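Local coordinates for lombricine kinase (Urechis caupo, PDB 3JPZ), which catalyses reversible transfer of a phosphoryl group between ATP and the guanidino compound lombricine, as a member of the phosphagen kinase family, at residues 32-37 against 42-47. Numbering follows the deposited sequence.
Sequences RLFGKK and VTVDKV
Val44 has CG2 anti to its own backbone N and CG1 turned between N and the carbonyl carbon (chi1 71°), which spreads the two methyls over Leu33 and Phe34. Val44 CG2 lies 3.7 Å from Leu33 CB, while Val44 CG1 comes within 4.1 Å of Phe34 CA. Phe34 extends its ring away from its own N (chi1 -163°), and this carries it past Val44 toward Asp45, where it makes only loose, oblique approaches to Val44 CG1 and Asp45 OD2, Phe34 CE1 lying 4.3 Å from the latter; the other carboxylate oxygen of Asp45 is held by Tyr30 and by Arg135 of the second subunit.

No direct hydrogen bond joins the segments; a water does the work. It donates to Leu33 O and, at 2.6 Å, to Lys36 O, and accepts from Val44 N at 2.9 Å, thereby satisfying an N-H of the first helical turn. Farther along the chain from the turn, Lys37 CA makes a CH...O contact of 3.3 Å with Val42 O. Thr43 caps the following helix, its OG1 accepting from Lys46 N in a nearly straight bond (165°).

Helix 27-33 runs out into a type II turn from Leu33 to Lys36, and helix 44-53 begins after the Thr43 N-cap: two successive helices of this phosphagen kinase's N-terminal domain, joined by a loop whose ends are bridged by water.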
ATOM      1  N   ARG A  32      26.772   0.662  -4.470  1.00 22.18           N
ATOM      2  CA  ARG A  32      27.082  -0.111  -5.663  1.00 23.96           C
ATOM      3  C   ARG A  32      25.838  -0.357  -6.495  1.00 32.72           C
ATOM      4  O   ARG A  32      25.877  -0.289  -7.723  1.00 24.09           O
ATOM      5  CB  ARG A  32      27.677  -1.460  -5.277  1.00 23.38           C
ATOM      6  CG  ARG A  32      29.126  -1.409  -4.855  1.00 24.59           C
ATOM      7  CD  ARG A  32      29.737  -2.805  -4.832  1.00 23.25           C
ATOM      8  NE  ARG A  32      29.288  -3.572  -3.675  1.00 21.90           N
ATOM      9  CZ  ARG A  32      29.796  -3.458  -2.453  1.00 30.23           C
ATOM     10  NH1 ARG A  32      30.781  -2.608  -2.217  1.00 31.53           N
ATOM     11  NH2 ARG A  32      29.320  -4.202  -1.464  1.00 35.22           N
ATOM     12  N   LEU A  33      24.736  -0.645  -5.810  1.00 26.65           N
ATOM     13  CA  LEU A  33      23.502  -1.063  -6.459  1.00 27.81           C
ATOM     14  C   LEU A  33      22.637   0.125  -6.834  1.00 24.31           C
ATOM     15  O   LEU A  33      21.758   0.021  -7.690  1.00 27.04           O
ATOM     16  CB  LEU A  33      22.736  -2.010  -5.531  1.00 14.57           C
ATOM     17  CG  LEU A  33      23.604  -3.199  -5.137  1.00 14.52           C
ATOM     18  CD1 LEU A  33      22.964  -4.036  -4.031  1.00 27.46           C
ATOM     19  CD2 LEU A  33      23.869  -4.041  -6.365  1.00 20.00           C
ATOM     20  N   PHE A  34      22.898   1.259  -6.196  1.00 23.57           N
ATOM     21  CA  PHE A  34      22.150   2.481  -6.468  1.00 26.17           C
ATOM     22  C   PHE A  34      22.499   2.964  -7.872  1.00 16.65           C
ATOM     23  O   PHE A  34      23.669   3.070  -8.221  1.00 27.15           O
ATOM     24  CB  PHE A  34      22.499   3.550  -5.431  1.00 30.34           C
ATOM     25  CG  PHE A  34      21.517   4.682  -5.373  1.00 30.19           C
ATOM     26  CD1 PHE A  34      20.399   4.600  -4.569  1.00 23.36           C
ATOM     27  CD2 PHE A  34      21.715   5.830  -6.117  1.00 38.73           C
ATOM     28  CE1 PHE A  34      19.495   5.634  -4.514  1.00 27.90           C
ATOM     29  CE2 PHE A  34      20.814   6.870  -6.058  1.00 27.16           C
ATOM     30  CZ  PHE A  34      19.703   6.769  -5.260  1.00 27.61           C
ATOM     31  N   GLY A  35      21.487   3.231  -8.684  1.00 24.95           N
ATOM     32  CA  GLY A  35      21.724   3.660 -10.052  1.00 40.80           C
ATOM     33  C   GLY A  35      21.689   2.507 -11.039  1.00 39.71           C
ATOM     34  O   GLY A  35      21.690   2.714 -12.252  1.00 37.54           O
ATOM     35  N   LYS A  36      21.668   1.284 -10.518  1.00 40.43           N
ATOM     36  CA  LYS A  36      21.482   0.114 -11.362  1.00 29.71           C
ATOM     37  C   LYS A  36      19.999  -0.089 -11.648  1.00 31.54           C
ATOM     38  O   LYS A  36      19.133   0.275 -10.849  1.00 21.69           O
ATOM     39  CB  LYS A  36      22.058  -1.143 -10.710  1.00 25.22           C
ATOM     40  CG  LYS A  36      23.492  -1.011 -10.247  1.00 21.11           C
ATOM     41  CD  LYS A  36      24.126  -2.373 -10.022  1.00 28.43           C
ATOM     42  CE  LYS A  36      24.441  -3.053 -11.348  1.00 34.46           C
ATOM     43  NZ  LYS A  36      24.818  -4.481 -11.182  1.00 39.32           N
ATOM     44  N   LYS A  37      19.716  -0.666 -12.806  1.00 21.64           N
ATOM     45  CA  LYS A  37      18.353  -0.942 -13.202  1.00 30.32           C
ATOM     46  C   LYS A  37      18.336  -2.171 -14.091  1.00 29.22           C
ATOM     47  O   LYS A  37      19.225  -2.356 -14.919  1.00 30.86           O
ATOM     48  CB  LYS A  37      17.762   0.250 -13.954  1.00 43.96           C
ATOM     49  CG  LYS A  37      18.384   0.505 -15.323  1.00 56.38           C
ATOM     50  CD  LYS A  37      17.537   1.459 -16.150  1.00 61.03           C
ATOM     51  CE  LYS A  37      16.981   2.587 -15.292  1.00 64.00           C
ATOM     52  NZ  LYS A  37      16.308   3.640 -16.095  1.00 53.29           N
ATOM     53  N   VAL A  42      13.448  -2.221 -12.816  1.00 16.27           N
ATOM     54  CA  VAL A  42      13.522  -2.526 -11.396  1.00 21.53           C
ATOM     55  C   VAL A  42      14.812  -1.945 -10.832  1.00 14.65           C
ATOM     56  O   VAL A  42      15.877  -2.082 -11.424  1.00 29.97           O
ATOM     57  CB  VAL A  42      13.493  -4.037 -11.133  1.00 17.93           C
ATOM     58  CG1 VAL A  42      13.691  -4.316  -9.644  1.00 26.00           C
ATOM     59  CG2 VAL A  42      12.188  -4.626 -11.622  1.00 15.34           C
ATOM     60  N   THR A  43      14.705  -1.309  -9.673  1.00 21.84           N
ATOM     61  CA  THR A  43      15.847  -0.683  -9.026  1.00 18.45           C
ATOM     62  C   THR A  43      16.068  -1.282  -7.646  1.00 19.34           C
ATOM     63  O   THR A  43      15.185  -1.936  -7.104  1.00 12.87           O
ATOM     64  CB  THR A  43      15.583   0.804  -8.798  1.00 26.84           C
ATOM     65  OG1 THR A  43      14.541   0.940  -7.827  1.00 13.69           O
ATOM     66  CG2 THR A  43      15.160   1.484 -10.088  1.00 16.28           C
ATOM     67  N   VAL A  44      17.239  -1.033  -7.068  1.00 15.34           N
ATOM     68  CA  VAL A  44      17.532  -1.528  -5.731  1.00 28.58           C
ATOM     69  C   VAL A  44      16.451  -1.057  -4.766  1.00 15.34           C
ATOM     70  O   VAL A  44      15.977  -1.823  -3.935  1.00 15.37           O
ATOM     71  CB  VAL A  44      18.927  -1.077  -5.232  1.00 30.13           C
ATOM     72  CG1 VAL A  44      18.947   0.419  -4.919  1.00 12.66           C
ATOM     73  CG2 VAL A  44      19.335  -1.886  -4.007  1.00 34.36           C
ATOM     74  N   ASP A  45      16.044   0.201  -4.905  1.00 18.82           N
ATOM     75  CA  ASP A  45      15.035   0.769  -4.033  1.00 18.90           C
ATOM     76  C   ASP A  45      13.749  -0.027  -4.080  1.00 20.70           C
ATOM     77  O   ASP A  45      13.152  -0.280  -3.047  1.00 13.91           O
ATOM     78  CB  ASP A  45      14.765   2.228  -4.388  1.00 40.54           C
ATOM     79  CG  ASP A  45      15.632   3.172  -3.602  1.00 41.21           C
ATOM     80  OD1 ASP A  45      16.499   2.672  -2.851  1.00 19.70           O
ATOM     81  OD2 ASP A  45      15.445   4.400  -3.725  1.00 34.84           O
ATOM     82  N   LYS A  46      13.329  -0.410  -5.282  1.00 13.33           N
ATOM     83  CA  LYS A  46      12.154  -1.261  -5.455  1.00 22.36           C
ATOM     84  C   LYS A  46      12.277  -2.599  -4.718  1.00 25.73           C
ATOM     85  O   LYS A  46      11.356  -3.019  -4.023  1.00  9.34           O
ATOM     86  CB  LYS A  46      11.922  -1.547  -6.942  1.00 13.34           C
ATOM     87  CG  LYS A  46      10.749  -2.477  -7.191  1.00 24.55           C
ATOM     88  CD  LYS A  46       9.445  -1.801  -6.840  1.00 11.74           C
ATOM     89  CE  LYS A  46       8.307  -2.779  -6.790  1.00  9.77           C
ATOM     90  NZ  LYS A  46       7.011  -2.080  -6.537  1.00 11.39           N
ATOM     91  N   VAL A  47      13.398  -3.292  -4.886  1.00 20.05           N
ATOM     92  CA  VAL A  47      13.490  -4.638  -4.335  1.00 15.84           C
ATOM     93  C   VAL A  47      13.659  -4.615  -2.821  1.00 15.54           C
ATOM     94  O   VAL A  47      13.369  -5.601  -2.150  1.00 17.33           O
ATOM     95  CB  VAL A  47      14.618  -5.459  -4.977  1.00 15.49           C
ATOM     96  CG1 VAL A  47      14.442  -5.479  -6.491  1.00 18.19           C
ATOM     97  CG2 VAL A  47      15.993  -4.913  -4.580  1.00 10.89           C
TER
HETATM   98  O   HOH W   1      19.209   0.740  -8.254  1.00 15.77           O